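Local coordinates for protein alternansucrase (Leuconostoc mesenteroides, PDB 6HVG) that is a large multidomain enzyme of glycoside hydrolase family 70 that holds a calcium ion and carries cell-wall-binding-type repeats, at residues L730-G738 with S859-D867. Residues are numbered along the deposited sequence; the frame is centred on the assembly and turned at random.
Sequences LVNRIANSG and SGGQTMATD
Asn736 and Gln862 face each other as the antiparallel hydrogen-bonded pair of a very short beta ladder, joined by reciprocal backbone bonds. Gln862 N to Asn736 O is 2.9 Å and nearly straight (173° at the hydrogen), whereas the return bond from Asn736 N to Gln862 O is clearly more bent. Ala735 and Thr863 form the adjoining non-hydrogen-bonded pair, and beyond them Met864 N donates to Ile734 O over 3.1 Å. The CA of Thr863 also approaches that carbonyl, in a CA-H...O contact with Ile734 O.

Side-chain packing is concentrated on the face of Asn736 and Gln862. With CG anti to its backbone N (chi1 180°) and the chain extended beyond it, Gln862 reaches the aliphatic part of Arg733, its OE1 lying 3.3 Å from Arg733 CD. The amide and guanidinium planes are 63° apart, and OE1 sits at the guanidinium edge without bonding to it; instead it accepts from Lys818 N, while Arg733 NE donates to Lys818 O. The backbone of Lys818 thus meets both side chains, and Gln862 NE2 is held separately by Ser883 OG and Asn817 OD1. Met864 bends at its last torsion, bringing CE to 4.0 Å from Arg733 CB.

Two Asx turns shape 730-738: Asn732 OD1 accepts from Ile734 N, and Asn736 OD1 from Gly738 N at 2.9 Å, while Asn736 ND2 is hydrogen-bonded to Asp819 OD2.

The pairing makes 735-736 an edge strand of a large antiparallel sheet. Strand 862-866, which follows helix 844-857, pairs antiparallel on its other side with strand 881-885, and Val731 leans on strand 745-747 of the parallel barrel sheet.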
loop_
_atom_site.group_PDB
_atom_site.type_symbol
_atom_site.label_atom_id
_atom_site.label_comp_id
_atom_site.label_asym_id
_atom_site.label_seq_id
_atom_site.Cartn_x
_atom_site.Cartn_y
_atom_site.Cartn_z
ATOM N N LEU A 730 8.615 19.785 -17.298
ATOM C CA LEU A 730 7.828 21.002 -17.043
ATOM C C LEU A 730 8.480 22.284 -17.540
ATOM O O LEU A 730 7.794 23.192 -18.014
ATOM C CB LEU A 730 7.591 21.116 -15.554
ATOM C CG LEU A 730 6.890 22.368 -15.053
ATOM C CD1 LEU A 730 5.464 22.410 -15.560
ATOM C CD2 LEU A 730 6.918 22.431 -13.531
ATOM N N VAL A 731 9.816 22.352 -17.427
ATOM C CA VAL A 731 10.580 23.527 -17.845
ATOM C C VAL A 731 11.712 23.099 -18.771
ATOM O O VAL A 731 12.606 22.353 -18.358
ATOM C CB VAL A 731 11.166 24.259 -16.623
ATOM C CG1 VAL A 731 12.081 25.413 -17.042
ATOM C CG2 VAL A 731 10.066 24.766 -15.716
ATOM N N ASN A 732 11.701 23.576 -20.011
ATOM C CA ASN A 732 12.811 23.263 -20.899
ATOM C C ASN A 732 14.036 24.086 -20.522
ATOM O O ASN A 732 13.941 25.284 -20.241
ATOM C CB ASN A 732 12.485 23.473 -22.377
ATOM C CG ASN A 732 13.423 22.671 -23.286
ATOM O OD1 ASN A 732 14.481 23.157 -23.703
ATOM N ND2 ASN A 732 13.067 21.438 -23.555
ATOM N N ARG A 733 15.190 23.427 -20.530
ATOM C CA ARG A 733 16.426 24.043 -20.121
ATOM C C ARG A 733 17.539 23.893 -21.158
ATOM O O ARG A 733 18.706 24.161 -20.873
ATOM C CB ARG A 733 16.843 23.436 -18.789
ATOM C CG ARG A 733 15.936 23.848 -17.648
ATOM C CD ARG A 733 16.390 23.267 -16.330
ATOM N NE ARG A 733 15.536 23.697 -15.231
ATOM C CZ ARG A 733 14.437 23.059 -14.821
ATOM N NH1 ARG A 733 14.020 21.951 -15.401
ATOM N NH2 ARG A 733 13.735 23.558 -13.818
ATOM N N ILE A 734 17.178 23.520 -22.382
ATOM C CA ILE A 734 18.158 23.384 -23.461
ATOM C C ILE A 734 18.758 24.737 -23.780
ATOM O O ILE A 734 19.977 24.866 -23.870
ATOM C CB ILE A 734 17.519 22.793 -24.728
ATOM C CG1 ILE A 734 17.173 21.312 -24.490
ATOM C CG2 ILE A 734 18.439 22.955 -25.931
ATOM C CD1 ILE A 734 16.316 20.672 -25.568
ATOM N N ALA A 735 17.891 25.738 -23.946
ATOM C CA ALA A 735 18.333 27.127 -24.102
ATOM C C ALA A 735 17.317 28.066 -23.464
ATOM O O ALA A 735 16.544 28.720 -24.157
ATOM C CB ALA A 735 18.530 27.474 -25.565
ATOM N N ASN A 736 17.340 28.115 -22.137
ATOM C CA ASN A 736 16.381 28.898 -21.368
ATOM C C ASN A 736 16.933 30.282 -21.085
ATOM O O ASN A 736 17.734 30.446 -20.177
ATOM C CB ASN A 736 16.033 28.169 -20.059
ATOM C CG ASN A 736 15.012 28.905 -19.234
ATOM O OD1 ASN A 736 14.738 30.042 -19.482
ATOM N ND2 ASN A 736 14.439 28.241 -18.257
ATOM N N SER A 737 16.486 31.255 -21.874
ATOM C CA SER A 737 16.878 32.651 -21.732
ATOM C C SER A 737 15.878 33.501 -20.929
ATOM O O SER A 737 15.954 34.717 -20.947
ATOM C CB SER A 737 17.041 33.256 -23.115
ATOM O OG SER A 737 15.791 33.437 -23.772
ATOM N N GLY A 738 14.929 32.864 -20.253
ATOM C CA GLY A 738 13.891 33.571 -19.532
ATOM C C GLY A 738 12.800 34.197 -20.377
ATOM O O GLY A 738 11.975 34.930 -19.849
ATOM N N SER A 859 23.096 32.461 -11.378
ATOM C CA SER A 859 22.109 33.395 -11.926
ATOM C C SER A 859 22.199 33.432 -13.439
ATOM O O SER A 859 23.105 32.831 -14.016
ATOM C CB SER A 859 22.289 34.804 -11.366
ATOM O OG SER A 859 21.147 35.612 -11.682
ATOM N N GLY A 860 21.270 34.150 -14.069
ATOM C CA GLY A 860 21.240 34.290 -15.506
ATOM C C GLY A 860 20.625 33.115 -16.215
ATOM O O GLY A 860 20.101 32.184 -15.608
ATOM N N GLY A 861 20.714 33.153 -17.532
ATOM C CA GLY A 861 20.114 32.137 -18.367
ATOM C C GLY A 861 20.762 30.778 -18.202
ATOM O O GLY A 861 21.795 30.646 -17.539
ATOM N N GLN A 862 20.155 29.765 -18.810
ATOM C CA GLN A 862 20.684 28.405 -18.747
ATOM C C GLN A 862 20.774 27.788 -20.119
ATOM O O GLN A 862 20.017 28.152 -21.025
ATOM C CB GLN A 862 19.807 27.538 -17.851
ATOM C CG GLN A 862 20.269 26.099 -17.718
ATOM C CD GLN A 862 19.557 25.352 -16.611
ATOM O OE1 GLN A 862 18.542 25.806 -16.091
ATOM N NE2 GLN A 862 20.145 24.234 -16.193
ATOM N N THR A 863 21.733 26.878 -20.275
ATOM C CA THR A 863 21.722 25.922 -21.388
ATOM C C THR A 863 21.995 24.545 -20.834
ATOM O O THR A 863 22.509 24.382 -19.727
ATOM C CB THR A 863 22.780 26.177 -22.482
ATOM O OG1 THR A 863 24.090 26.146 -21.901
ATOM C CG2 THR A 863 22.548 27.508 -23.194
ATOM N N MET A 864 21.609 23.561 -21.624
ATOM C CA MET A 864 21.764 22.180 -21.268
ATOM C C MET A 864 21.890 21.409 -22.579
ATOM O O MET A 864 21.113 21.622 -23.523
ATOM C CB MET A 864 20.576 21.697 -20.434
ATOM C CG MET A 864 20.813 20.379 -19.726
ATOM S SD MET A 864 19.384 19.785 -18.760
ATOM C CE MET A 864 19.520 20.800 -17.310
ATOM N N ALA A 865 22.892 20.538 -22.636
ATOM C CA ALA A 865 23.200 19.750 -23.824
ATOM C C ALA A 865 23.804 18.428 -23.373
ATOM O O ALA A 865 24.114 18.247 -22.200
ATOM C CB ALA A 865 24.175 20.489 -24.721
ATOM N N THR A 866 23.926 17.496 -24.303
ATOM C CA THR A 866 24.536 16.199 -24.025
ATOM C C THR A 866 25.313 15.752 -25.227
ATOM O O THR A 866 24.936 16.055 -26.369
ATOM C CB THR A 866 23.509 15.075 -23.705
ATOM O OG1 THR A 866 22.550 14.955 -24.760
ATOM C CG2 THR A 866 22.777 15.314 -22.368
ATOM N N ASP A 867 26.396 15.029 -24.971
ATOM C CA ASP A 867 27.144 14.416 -26.039
ATOM C C ASP A 867 26.379 13.171 -26.462
ATOM O O ASP A 867 26.855 12.058 -26.298
ATOM C CB ASP A 867 28.551 14.074 -25.570
ATOM C CG ASP A 867 29.423 13.538 -26.689
ATOM O OD1 ASP A 867 29.195 13.896 -27.874
ATOM O OD2 ASP A 867 30.302 12.715 -26.370
#